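Local coordinates for DNA mismatch repair protein MutS (Thermus aquaticus, PDB 1EWQ), which takes part in DNA mismatch repair, binding mismatched DNA and carrying a weak ATPase activity, at residues G583-G588 / L661-R666; T591-T596 / Y690-T695; G621-I626 / L650-E655; E699-G704 / L708-V713; R716-A719 / F724-Q727. All coordinates share one frame; numbering follows the deposited sequence.

Contact 1. Residues G583-G588 / L661-R666; sequences GPNMAG and LDEVGR. With SO4 (sulfate ion), chain E.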
# COMPACT_ATOMS: atom_id res chain seq x y z
N GLY C 583 17.91 15.11 -32.79
CA GLY C 583 18.98 14.46 -32.06
C GLY C 583 18.45 13.22 -31.36
O GLY C 583 17.24 13.04 -31.26
N PRO C 584 19.34 12.35 -30.86
CA PRO C 584 18.93 11.13 -30.17
C PRO C 584 18.35 11.35 -28.80
O PRO C 584 18.50 12.41 -28.21
CB PRO C 584 20.23 10.35 -30.10
CG PRO C 584 21.22 11.44 -29.83
CD PRO C 584 20.80 12.50 -30.83
N ASN C 585 17.69 10.32 -28.29
CA ASN C 585 17.13 10.35 -26.95
C ASN C 585 18.31 10.11 -26.00
O ASN C 585 19.42 9.79 -26.44
CB ASN C 585 16.08 9.25 -26.81
CG ASN C 585 14.88 9.48 -27.70
OD1 ASN C 585 14.11 10.42 -27.49
ND2 ASN C 585 14.71 8.62 -28.70
N MSE C 586 18.08 10.26 -24.70
CA MSE C 586 19.13 10.07 -23.70
C MSE C 586 20.15 11.22 -23.72
O MSE C 586 21.21 11.12 -23.11
CB MSE C 586 19.86 8.74 -23.93
CG MSE C 586 18.99 7.50 -23.77
SE MSE C 586 19.98 5.85 -24.02
CE MSE C 586 20.15 5.93 -25.93
N ALA C 587 19.82 12.29 -24.43
CA ALA C 587 20.71 13.45 -24.49
C ALA C 587 20.03 14.67 -23.86
O ALA C 587 20.40 15.80 -24.16
CB ALA C 587 21.09 13.74 -25.93
N GLY C 588 19.03 14.42 -23.02
CA GLY C 588 18.34 15.50 -22.33
C GLY C 588 17.37 16.39 -23.10
O GLY C 588 17.15 17.53 -22.68
N LEU C 661 6.01 19.72 -27.31
CA LEU C 661 5.70 18.46 -27.99
C LEU C 661 6.91 17.55 -28.00
O LEU C 661 8.02 17.96 -28.33
CB LEU C 661 5.22 18.71 -29.41
CG LEU C 661 4.03 19.67 -29.59
CD1 LEU C 661 3.61 19.67 -31.07
CD2 LEU C 661 2.86 19.25 -28.70
N ASP C 662 6.66 16.30 -27.64
CA ASP C 662 7.70 15.27 -27.53
C ASP C 662 7.40 14.13 -28.50
O ASP C 662 6.60 13.25 -28.21
CB ASP C 662 7.72 14.77 -26.08
CG ASP C 662 8.74 13.68 -25.83
OD1 ASP C 662 8.34 12.60 -25.31
OD2 ASP C 662 9.94 13.90 -26.12
N GLU C 663 8.04 14.18 -29.67
CA GLU C 663 7.90 13.15 -30.70
C GLU C 663 6.47 12.90 -31.22
O GLU C 663 6.06 11.75 -31.42
CB GLU C 663 8.54 11.85 -30.20
CG GLU C 663 9.93 12.05 -29.57
CD GLU C 663 10.65 10.74 -29.24
OE1 GLU C 663 10.00 9.81 -28.73
OE2 GLU C 663 11.87 10.65 -29.48
N VAL C 664 5.72 13.98 -31.43
CA VAL C 664 4.37 13.86 -31.96
C VAL C 664 4.49 13.32 -33.39
O VAL C 664 5.26 13.85 -34.21
CB VAL C 664 3.66 15.24 -31.94
CG1 VAL C 664 2.44 15.24 -32.86
CG2 VAL C 664 3.22 15.55 -30.52
N GLY C 665 3.75 12.25 -33.69
CA GLY C 665 3.79 11.64 -35.01
C GLY C 665 4.12 10.15 -34.96
O GLY C 665 3.86 9.40 -35.90
N ARG C 666 4.71 9.73 -33.84
CA ARG C 666 5.07 8.33 -33.59
C ARG C 666 3.80 7.48 -33.53
O ARG C 666 2.70 8.00 -33.35
CB ARG C 666 5.76 8.22 -32.23
CG ARG C 666 4.86 8.83 -31.15
CD ARG C 666 5.07 8.35 -29.72
NE ARG C 666 6.35 8.75 -29.16
CZ ARG C 666 6.55 8.98 -27.86
NH1 ARG C 666 5.55 8.87 -27.00
NH2 ARG C 666 7.76 9.30 -27.43
S SO4 E . 14.82 12.22 -24.11
O1 SO4 E . 13.39 11.91 -23.88
O2 SO4 E . 15.63 11.04 -23.73
O3 SO4 E . 15.06 12.53 -25.53
O4 SO4 E . 15.24 13.36 -23.29
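N585 and E663 reach for each other from opposite directions, and the contact rests on this pair, with only 63 Å² buried between the segments. Following 661-666 in order, L661 is a buried strand residue, its side chain packed against I649 of helix 638-652. D662 comes next at the strand's end. Its OD1 accepts a hydrogen bond from G627 N and lies 4.0 Å from R666 NH2, a long ion pair of charges alone, since the oxygen stands well out of the guanidinium plane. At E663 the backbone turns to a left-handed conformation (phi 58°), and the side chain runs out extended beyond CG toward N585. The carboxylate and amide planes are steeply inclined, 77° apart, with E663 OE2 3.0 Å from N585 OD1. The other oxygen is committed within its own segment: R666 NH2 donates to E663 OE1 at 2.6 Å, meeting the anti lone pair almost in the guanidinium plane. R666 therefore ties the loop after the strand back on itself, and its NH1 also pairs with E642. On the facing loop, M586 N points nearly straight (175°) at O2 of the sulfate, 2.7 Å away, and S590 OG binds the same ion. A backbone amide and a hydroxyl gripping an anion just ahead of helix 589-603 fit a Walker A P-loop, the predicted ATP site. Strand 657-662, ending in D662 with E663 just after it, is consistent with a Walker B motif, so the two would face each other as in P-loop ATPases.

Contact 2. Residues T591-T596 / Y690-T695; sequences TFLRQT and YTLFAT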
# COMPACT_ATOMS: atom_id res chain seq x y z
N THR C 591 14.18 16.81 -20.85
CA THR C 591 14.49 17.60 -19.68
C THR C 591 14.59 19.07 -20.09
O THR C 591 14.19 19.96 -19.35
CB THR C 591 15.82 17.13 -19.04
OG1 THR C 591 15.62 15.85 -18.44
CG2 THR C 591 16.29 18.10 -17.97
N PHE C 592 15.13 19.31 -21.29
CA PHE C 592 15.27 20.67 -21.80
C PHE C 592 13.89 21.29 -21.96
O PHE C 592 13.67 22.45 -21.62
CB PHE C 592 16.00 20.66 -23.14
CG PHE C 592 16.24 22.03 -23.72
CD1 PHE C 592 17.01 22.96 -23.04
CD2 PHE C 592 15.70 22.38 -24.95
CE1 PHE C 592 17.25 24.23 -23.59
CE2 PHE C 592 15.93 23.64 -25.51
CZ PHE C 592 16.71 24.57 -24.83
N LEU C 593 12.94 20.52 -22.49
CA LEU C 593 11.58 21.01 -22.66
C LEU C 593 10.98 21.33 -21.30
O LEU C 593 10.51 22.44 -21.07
CB LEU C 593 10.68 19.98 -23.35
CG LEU C 593 10.93 19.57 -24.80
CD1 LEU C 593 9.65 18.98 -25.40
CD2 LEU C 593 11.37 20.76 -25.60
N ARG C 594 11.02 20.36 -20.39
CA ARG C 594 10.44 20.56 -19.07
C ARG C 594 11.07 21.70 -18.28
O ARG C 594 10.35 22.43 -17.60
CB ARG C 594 10.52 19.27 -18.24
CG ARG C 594 9.76 18.08 -18.84
CD ARG C 594 9.84 16.88 -17.90
NE ARG C 594 9.37 15.66 -18.54
CZ ARG C 594 10.16 14.72 -19.04
NH1 ARG C 594 11.49 14.84 -18.98
NH2 ARG C 594 9.63 13.65 -19.63
N GLN C 595 12.40 21.87 -18.36
CA GLN C 595 13.04 22.95 -17.60
C GLN C 595 12.53 24.29 -18.08
O GLN C 595 12.40 25.22 -17.29
CB GLN C 595 14.58 22.88 -17.72
CG GLN C 595 15.25 23.64 -18.86
CD GLN C 595 16.79 23.48 -18.85
OE1 GLN C 595 17.52 24.33 -19.37
NE2 GLN C 595 17.26 22.40 -18.28
N THR C 596 12.22 24.39 -19.36
CA THR C 596 11.70 25.62 -19.95
C THR C 596 10.35 25.95 -19.30
O THR C 596 10.12 27.08 -18.87
CB THR C 596 11.51 25.46 -21.46
OG1 THR C 596 12.78 25.17 -22.07
CG2 THR C 596 10.94 26.73 -22.07
N TYR C 690 4.61 29.69 -28.60
CA TYR C 690 6.03 29.38 -28.43
C TYR C 690 6.04 27.86 -28.31
O TYR C 690 5.64 27.30 -27.29
CB TYR C 690 6.58 30.00 -27.14
CG TYR C 690 6.50 31.51 -27.04
CD1 TYR C 690 5.27 32.16 -27.02
CD2 TYR C 690 7.66 32.28 -26.89
CE1 TYR C 690 5.19 33.55 -26.85
CE2 TYR C 690 7.60 33.66 -26.72
CZ TYR C 690 6.37 34.29 -26.69
OH TYR C 690 6.30 35.66 -26.50
N THR C 691 6.51 27.21 -29.36
CA THR C 691 6.53 25.76 -29.40
C THR C 691 7.92 25.11 -29.43
O THR C 691 8.77 25.48 -30.24
CB THR C 691 5.72 25.25 -30.63
OG1 THR C 691 4.38 25.76 -30.60
CG2 THR C 691 5.68 23.75 -30.64
N LEU C 692 8.13 24.16 -28.52
CA LEU C 692 9.38 23.39 -28.49
C LEU C 692 8.90 22.00 -28.92
O LEU C 692 8.06 21.38 -28.27
CB LEU C 692 9.98 23.32 -27.08
CG LEU C 692 10.64 24.56 -26.48
CD1 LEU C 692 11.16 24.22 -25.09
CD2 LEU C 692 11.79 25.02 -27.37
N PHE C 693 9.44 21.52 -30.03
CA PHE C 693 9.03 20.23 -30.57
C PHE C 693 10.23 19.31 -30.74
O PHE C 693 10.98 19.45 -31.70
CB PHE C 693 8.35 20.48 -31.93
CG PHE C 693 7.71 19.26 -32.54
CD1 PHE C 693 6.82 19.40 -33.61
CD2 PHE C 693 7.99 17.97 -32.07
CE1 PHE C 693 6.21 18.29 -34.20
CE2 PHE C 693 7.38 16.85 -32.66
CZ PHE C 693 6.50 17.01 -33.72
N ALA C 694 10.39 18.39 -29.79
CA ALA C 694 11.47 17.41 -29.83
C ALA C 694 11.02 16.30 -30.77
O ALA C 694 9.93 15.74 -30.60
CB ALA C 694 11.71 16.83 -28.44
N THR C 695 11.85 15.98 -31.76
CA THR C 695 11.48 14.95 -32.73
C THR C 695 12.71 14.32 -33.37
O THR C 695 13.82 14.82 -33.20
CB THR C 695 10.59 15.55 -33.85
OG1 THR C 695 10.20 14.53 -34.78
CG2 THR C 695 11.35 16.64 -34.60
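L593 and L692 run alongside each other in opposite directions, so that a methyl of one lies against the root of the other. L593 CD2 presses on L692 CB at 3.3 Å, tighter than usual van der Waals contact, and also lies 3.5 Å from L692 CD1. The second branch of L593 goes another way, CD1 ending 4.3 Å from A694 CB, so one leucine spans two residues of the same strand face. T596 and L692 instead meet tip to tip: L692 CD1 lies 3.6 Å from T596 OG1. That hydroxyl is not left bare of a partner in this apolar setting. Placed beside its own backbone N (chi1 -61°), OG1 donates to F592 O one turn earlier at 2.9 Å, which fixes the rotation of the threonine and turns CG2 as well toward L692 CD1. Around them, I581 and V579 of strand 578-582 pack on L593 and L692 respectively. The axes of the two short segments are 9.4 Å apart at closest and nearly antiparallel, at 161°. Such a helix, leading out of the P-loop and lying against the parallel strands of the sheet, is characteristic of the alpha/beta core of P-loop NTPases.

Contact 3. Residues G621-I626 / L650-E655; sequences GIYTRI and LKEATE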
# COMPACT_ATOMS: atom_id res chain seq x y z
N GLY C 621 -0.74 29.95 -20.68
CA GLY C 621 -0.87 28.55 -20.34
C GLY C 621 0.28 27.70 -20.85
O GLY C 621 0.97 28.08 -21.80
N ILE C 622 0.53 26.58 -20.19
CA ILE C 622 1.59 25.67 -20.62
C ILE C 622 0.91 24.36 -21.01
O ILE C 622 0.22 23.76 -20.19
CB ILE C 622 2.59 25.41 -19.50
CG1 ILE C 622 3.30 26.71 -19.13
CG2 ILE C 622 3.58 24.35 -19.94
CD1 ILE C 622 4.14 26.61 -17.86
N TYR C 623 1.11 23.94 -22.25
CA TYR C 623 0.50 22.71 -22.75
C TYR C 623 1.53 21.70 -23.20
O TYR C 623 2.31 21.94 -24.12
CB TYR C 623 -0.44 23.03 -23.92
CG TYR C 623 -1.47 24.09 -23.59
CD1 TYR C 623 -1.33 25.41 -24.04
CD2 TYR C 623 -2.57 23.79 -22.78
CE1 TYR C 623 -2.26 26.40 -23.70
CE2 TYR C 623 -3.50 24.77 -22.43
CZ TYR C 623 -3.34 26.08 -22.89
OH TYR C 623 -4.26 27.04 -22.52
N THR C 624 1.52 20.54 -22.55
CA THR C 624 2.47 19.48 -22.85
C THR C 624 1.85 18.24 -23.49
O THR C 624 0.66 17.95 -23.31
CB THR C 624 3.21 19.02 -21.57
OG1 THR C 624 2.27 18.42 -20.66
CG2 THR C 624 3.88 20.21 -20.88
N ARG C 625 2.69 17.53 -24.22
CA ARG C 625 2.36 16.27 -24.88
C ARG C 625 3.71 15.54 -24.78
O ARG C 625 4.45 15.43 -25.76
CB ARG C 625 1.96 16.51 -26.34
CG ARG C 625 1.19 15.36 -27.02
CD ARG C 625 1.91 14.02 -26.96
NE ARG C 625 1.79 13.37 -25.65
CZ ARG C 625 2.63 12.45 -25.19
NH1 ARG C 625 3.67 12.05 -25.92
NH2 ARG C 625 2.42 11.90 -23.99
N ILE C 626 4.04 15.09 -23.57
CA ILE C 626 5.32 14.43 -23.28
C ILE C 626 5.18 13.05 -22.63
O ILE C 626 4.34 12.85 -21.76
CB ILE C 626 6.18 15.30 -22.32
CG1 ILE C 626 6.41 16.68 -22.92
CG2 ILE C 626 7.52 14.63 -22.06
CD1 ILE C 626 6.96 17.70 -21.91
N LEU C 650 -4.28 21.95 -29.65
CA LEU C 650 -4.56 22.83 -30.78
C LEU C 650 -5.79 23.69 -30.57
O LEU C 650 -5.87 24.80 -31.10
CB LEU C 650 -4.73 22.01 -32.07
CG LEU C 650 -3.46 21.34 -32.57
CD1 LEU C 650 -3.78 20.40 -33.71
CD2 LEU C 650 -2.47 22.39 -33.01
N LYS C 651 -6.73 23.19 -29.79
CA LYS C 651 -7.97 23.92 -29.53
C LYS C 651 -7.86 24.93 -28.39
O LYS C 651 -8.62 25.90 -28.34
CB LYS C 651 -9.09 22.91 -29.25
CG LYS C 651 -9.41 22.05 -30.47
CD LYS C 651 -10.41 20.94 -30.16
CE LYS C 651 -10.51 19.97 -31.34
NZ LYS C 651 -11.27 18.73 -31.00
N GLU C 652 -6.92 24.73 -27.48
CA GLU C 652 -6.76 25.66 -26.37
C GLU C 652 -5.57 26.59 -26.53
O GLU C 652 -5.57 27.69 -25.99
CB GLU C 652 -6.67 24.89 -25.04
CG GLU C 652 -5.43 24.00 -24.85
CD GLU C 652 -5.60 22.97 -23.72
OE1 GLU C 652 -6.56 23.08 -22.91
OE2 GLU C 652 -4.77 22.03 -23.64
N ALA C 653 -4.56 26.17 -27.29
CA ALA C 653 -3.34 26.96 -27.50
C ALA C 653 -3.55 28.30 -28.20
O ALA C 653 -4.25 28.39 -29.21
CB ALA C 653 -2.32 26.14 -28.27
N THR C 654 -2.87 29.31 -27.68
CA THR C 654 -2.95 30.67 -28.20
C THR C 654 -1.56 31.19 -28.58
O THR C 654 -0.57 30.49 -28.40
CB THR C 654 -3.59 31.55 -27.10
OG1 THR C 654 -4.80 32.12 -27.60
CG2 THR C 654 -2.65 32.63 -26.61
N GLU C 655 -1.49 32.40 -29.13
CA GLU C 655 -0.20 32.99 -29.52
C GLU C 655 0.65 33.27 -28.28
O GLU C 655 1.84 33.57 -28.39
CB GLU C 655 -0.41 34.31 -30.27
CG GLU C 655 -1.28 35.31 -29.51
CD GLU C 655 -1.35 36.67 -30.17
OE1 GLU C 655 -2.31 37.42 -29.88
OE2 GLU C 655 -0.45 37.00 -30.98
O HOH W 1 -4.55 29.35 -23.68
O HOH W 2 -6.48 25.45 -21.58
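Two first torsions bring Y623 and E652 together. Y623 carries CG beside its backbone N (chi1 -53°), which sends the ring off the strand toward the helix end, whereas E652 has CG between N and the carbonyl carbon (chi1 66°) and then extends, laying its chain over that ring. E652 CG stands over one face, 3.6 Å from the ring centroid and displaced toward the rim, a CH-pi contact. The carboxylate follows almost flat, its plane 23° from that of the ring, with OE2 2.9 Å from Y623 CD2. On a different approach, oblique to the ring, A653 CA comes within 4.0 Å of Y623 CE1. The ring and the glutamate join strand 621-625, at one border of the ATPase-domain sheet, to the last turn of helix 638-652, which leads on to the neighbouring parallel strand 657-662: a beta-alpha-beta crossover. The phenol reaches the helix end through water. Y623 OH donates to one water at 2.6 Å, near the ring plane, and that water passes a hydrogen to E652 O. A second water donates both to Y623 OH and, at 2.7 Å, to E652 OE1, so the hydroxyl is gripped as donor and acceptor, and E652 is held by its backbone and its carboxylate. A leucine in place of Y623 would probably leave the E652 chain without the flat surface beneath it and both waters without their shared phenol, setting the carboxylate free to turn. G621 has its own part here, for a CB on it would clash with Y623 OH. Farther out, R687 NH1 binds L650 O and A653 O.

Contact 4. Residues E699-G704 / L708-V713; sequences ELTALG and LKNLHV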
# COMPACT_ATOMS: atom_id res chain seq x y z
N GLU C 699 12.92 15.36 -41.60
CA GLU C 699 12.04 15.95 -42.57
C GLU C 699 11.40 17.25 -42.06
O GLU C 699 11.22 18.19 -42.83
CB GLU C 699 10.96 14.94 -43.02
CG GLU C 699 10.58 13.90 -41.98
CD GLU C 699 11.58 12.75 -41.89
OE1 GLU C 699 11.47 11.77 -42.67
OE2 GLU C 699 12.49 12.84 -41.04
N LEU C 700 11.11 17.33 -40.77
CA LEU C 700 10.51 18.54 -40.20
C LEU C 700 11.49 19.71 -40.14
O LEU C 700 11.08 20.87 -40.17
CB LEU C 700 9.98 18.27 -38.79
CG LEU C 700 8.79 17.30 -38.65
CD1 LEU C 700 8.35 17.23 -37.18
CD2 LEU C 700 7.65 17.78 -39.51
N THR C 701 12.78 19.41 -40.08
CA THR C 701 13.80 20.46 -40.00
C THR C 701 13.91 21.37 -41.23
O THR C 701 14.47 22.47 -41.15
CB THR C 701 15.20 19.88 -39.75
OG1 THR C 701 15.67 19.22 -40.93
CG2 THR C 701 15.16 18.88 -38.59
N ALA C 702 13.39 20.93 -42.37
CA ALA C 702 13.49 21.74 -43.58
C ALA C 702 12.20 22.37 -44.11
O ALA C 702 12.14 22.76 -45.27
CB ALA C 702 14.14 20.91 -44.68
N LEU C 703 11.17 22.50 -43.28
CA LEU C 703 9.93 23.09 -43.77
C LEU C 703 10.12 24.55 -44.16
O LEU C 703 11.06 25.22 -43.71
CB LEU C 703 8.84 22.96 -42.70
CG LEU C 703 8.53 21.52 -42.31
CD1 LEU C 703 7.48 21.50 -41.20
CD2 LEU C 703 8.04 20.76 -43.53
N GLY C 704 9.23 25.06 -45.02
CA GLY C 704 9.32 26.44 -45.45
C GLY C 704 8.48 27.34 -44.55
O GLY C 704 7.47 27.92 -45.00
N LEU C 708 10.29 29.07 -38.08
CA LEU C 708 10.75 27.76 -37.68
C LEU C 708 12.23 27.87 -37.35
O LEU C 708 13.02 28.39 -38.14
CB LEU C 708 10.55 26.74 -38.81
CG LEU C 708 10.93 25.27 -38.56
CD1 LEU C 708 10.37 24.38 -39.67
CD2 LEU C 708 12.44 25.13 -38.51
N LYS C 709 12.61 27.39 -36.17
CA LYS C 709 14.00 27.42 -35.74
C LYS C 709 14.49 26.01 -35.40
O LYS C 709 13.76 25.21 -34.81
CB LYS C 709 14.19 28.33 -34.53
CG LYS C 709 15.63 28.40 -34.07
CD LYS C 709 15.78 29.13 -32.72
CE LYS C 709 15.49 30.61 -32.84
NZ LYS C 709 15.68 31.28 -31.53
N ASN C 710 15.72 25.71 -35.78
CA ASN C 710 16.30 24.41 -35.51
C ASN C 710 17.36 24.40 -34.41
O ASN C 710 18.21 25.28 -34.33
CB ASN C 710 16.91 23.82 -36.80
CG ASN C 710 15.86 23.17 -37.68
OD1 ASN C 710 15.19 22.22 -37.27
ND2 ASN C 710 15.72 23.67 -38.90
N LEU C 711 17.25 23.40 -33.54
CA LEU C 711 18.17 23.15 -32.45
C LEU C 711 18.33 21.63 -32.43
O LEU C 711 17.55 20.91 -33.06
CB LEU C 711 17.60 23.63 -31.10
CG LEU C 711 17.50 25.13 -30.81
CD1 LEU C 711 17.01 25.32 -29.38
CD2 LEU C 711 18.86 25.79 -30.99
N HIS C 712 19.34 21.14 -31.72
CA HIS C 712 19.56 19.70 -31.64
C HIS C 712 20.57 19.34 -30.58
O HIS C 712 21.26 20.20 -30.02
CB HIS C 712 20.06 19.15 -33.00
CG HIS C 712 21.50 19.45 -33.29
ND1 HIS C 712 21.95 20.72 -33.61
CD2 HIS C 712 22.59 18.65 -33.31
CE1 HIS C 712 23.25 20.69 -33.80
NE2 HIS C 712 23.67 19.45 -33.62
N VAL C 713 20.61 18.06 -30.27
CA VAL C 713 21.57 17.53 -29.32
C VAL C 713 22.31 16.47 -30.12
O VAL C 713 21.80 15.99 -31.13
CB VAL C 713 20.88 16.91 -28.09
CG1 VAL C 713 20.26 18.02 -27.24
CG2 VAL C 713 19.81 15.92 -28.53
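Between the parallel strands 690-694 and 708-716, which flank strand 578-582 in the ATPase-domain sheet, the chain makes the short, weakly bonded helix 698-701, and T701 at its end meets N710 of the second strand. N710 ND2 donates to T701 O at 2.8 Å with an N-H...O angle of 155°. The geometry is good at both ends: the donor lies in the carbonyl plane on a lone pair, and the acceptor is close to the amide plane of N710. The side chains themselves cross at about a right angle, N710 OD1 coming 3.4 Å from T701 CB. The threonine hydroxyl faces another duty, a hydrogen bond to F698 O inside the helical turn. Since T701 O is a main-chain acceptor where the helix gives out, the asparagine amide supplies a donor from the strand and clamps the returning chain to it. With an alanine here in place of the asparagine, T701 O is likely to lose its side-chain donor, and the end of the helical turn to be less firmly held to the strand. Two residues earlier, on the same strand face, L708 adds an apolar contact. With CG anti to the backbone N (chi1 -178°), its CD1 reaches 3.7 Å from L703 CB and 3.6 Å from L700 O. One methyl of L708 thus touches both the helical turn and the loop that follows it. L700 and L703 also pack on T678 of helix 670-687, while T582 lies against T701 and L580 against N710. At the start of this segment, E699 OE1 is hydrogen-bonded to S670 OG of the second subunit.

Contact 5. Residues R716-A719 / F724-Q727; sequences REEA and FYHQ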
# COMPACT_ATOMS: atom_id res chain seq x y z
N ARG C 716 28.26 11.28 -29.36
CA ARG C 716 29.63 11.22 -29.85
C ARG C 716 30.17 9.81 -29.74
O ARG C 716 30.16 9.22 -28.66
CB ARG C 716 30.51 12.17 -29.05
CG ARG C 716 31.14 13.28 -29.86
CD ARG C 716 32.29 12.76 -30.71
NE ARG C 716 33.03 13.87 -31.31
CZ ARG C 716 34.08 13.73 -32.12
NH1 ARG C 716 34.52 12.51 -32.43
NH2 ARG C 716 34.70 14.80 -32.61
N GLU C 717 30.64 9.27 -30.86
CA GLU C 717 31.20 7.92 -30.88
C GLU C 717 32.66 8.07 -30.48
O GLU C 717 33.48 8.56 -31.26
CB GLU C 717 31.06 7.34 -32.30
CG GLU C 717 29.66 7.58 -32.89
CD GLU C 717 29.53 7.17 -34.35
OE1 GLU C 717 29.62 5.96 -34.63
OE2 GLU C 717 29.34 8.06 -35.21
N GLU C 718 33.00 7.67 -29.26
CA GLU C 718 34.37 7.79 -28.78
C GLU C 718 35.03 6.48 -28.37
O GLU C 718 34.78 5.42 -28.96
CB GLU C 718 34.43 8.77 -27.59
CG GLU C 718 33.68 10.07 -27.82
CD GLU C 718 33.71 10.97 -26.60
OE1 GLU C 718 33.53 10.47 -25.47
OE2 GLU C 718 33.89 12.20 -26.77
N ALA C 719 35.88 6.56 -27.34
CA ALA C 719 36.61 5.40 -26.82
C ALA C 719 35.70 4.40 -26.11
O ALA C 719 36.07 3.23 -25.96
CB ALA C 719 37.69 5.87 -25.87
N PHE C 724 26.59 10.45 -24.99
CA PHE C 724 25.56 11.46 -25.20
C PHE C 724 25.87 12.80 -24.52
O PHE C 724 26.13 12.86 -23.32
CB PHE C 724 24.20 10.95 -24.70
CG PHE C 724 23.74 9.71 -25.40
CD1 PHE C 724 24.05 8.45 -24.89
CD2 PHE C 724 23.03 9.79 -26.59
CE1 PHE C 724 23.68 7.29 -25.58
CE2 PHE C 724 22.66 8.64 -27.28
CZ PHE C 724 22.98 7.39 -26.78
N TYR C 725 25.85 13.86 -25.31
CA TYR C 725 26.11 15.21 -24.81
C TYR C 725 24.80 15.97 -24.62
O TYR C 725 24.00 16.11 -25.56
CB TYR C 725 27.03 15.97 -25.77
CG TYR C 725 28.46 15.50 -25.74
CD1 TYR C 725 28.87 14.37 -26.45
CD2 TYR C 725 29.40 16.15 -24.93
CE1 TYR C 725 30.18 13.89 -26.35
CE2 TYR C 725 30.71 15.68 -24.82
CZ TYR C 725 31.09 14.55 -25.53
OH TYR C 725 32.37 14.06 -25.38
N HIS C 726 24.59 16.47 -23.41
CA HIS C 726 23.37 17.21 -23.10
C HIS C 726 23.39 18.68 -23.48
O HIS C 726 22.48 19.42 -23.11
CB HIS C 726 23.05 17.06 -21.61
CG HIS C 726 22.64 15.68 -21.22
ND1 HIS C 726 21.48 15.42 -20.52
CD2 HIS C 726 23.24 14.48 -21.42
CE1 HIS C 726 21.37 14.12 -20.32
NE2 HIS C 726 22.43 13.53 -20.85
N GLN C 727 24.41 19.11 -24.20
CA GLN C 727 24.47 20.50 -24.62
C GLN C 727 23.48 20.70 -25.77
O GLN C 727 23.47 19.92 -26.73
CB GLN C 727 25.88 20.89 -25.11
CG GLN C 727 26.96 21.04 -24.03
CD GLN C 727 27.42 19.71 -23.44
OE1 GLN C 727 27.46 18.69 -24.13
NE2 GLN C 727 27.79 19.72 -22.17
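Y725 touches 716-719 at two places on its rim. At its end, the hydroxyl donates a hydrogen bond to E718 OE2 at 2.8 Å. The two side chains come from opposite directions, and the carboxylate is nearly perpendicular to the ring, 83° between planes. OE2 lies near the ring plane, whereas the hydroxyl approaches the carboxylate from above, 35° out of its plane, so the bond is turned at the acceptor end. Along the ring edge, R716 CB is close to Y725 CE1 at 3.2 Å and R716 CG follows at 3.7 Å. Only the root of the arginine takes part: its chain bends at chi2 and the guanidinium leads away, its plane 64° from the ring, so the geometry does not support a cation-pi stack. The contact closes the tip of a beta hairpin, strands 708-716 and 723-730 running antiparallel at one border of the ATPase-domain sheet. Backbone bonds R716 to V723 and Y725 to A714 set the pairing that brings the tyrosine beside R716. E718 then reaches back from the turn, its chain extended beyond CG, to meet the phenol. Alternation along the strand sends the neighbouring side chain the other way: F724 points away from this pair and packs on P584 and M586 of the predicted ATP-binding loop, and on V741 and M744 of helix 738-744. Q727 OE1 lies at the edge of the Y725 ring, near its plane.

All five contacts belong to the ATPase domain and share one six-stranded sheet. Contacts 2 and 3 are buried, contact 2 mainly apolar, with a threonine hydroxyl against a leucine methyl and no polar bond between its segments, contact 3 mixing ring packing with ordered water at a helix end. Contacts 1, 4 and 5 lie at the surface, and each includes a polar pair; contacts 4 and 5 add apolar or aliphatic packing. E663 N is 2.6 Å from A694 O, probably hydrogen-bonding contacts 1 and 2. Contact 4 lies on strand 708-716, contact 5 at its end and on its antiparallel neighbour 723-730; both touch the P-loop of contact 1, through V713 and F724.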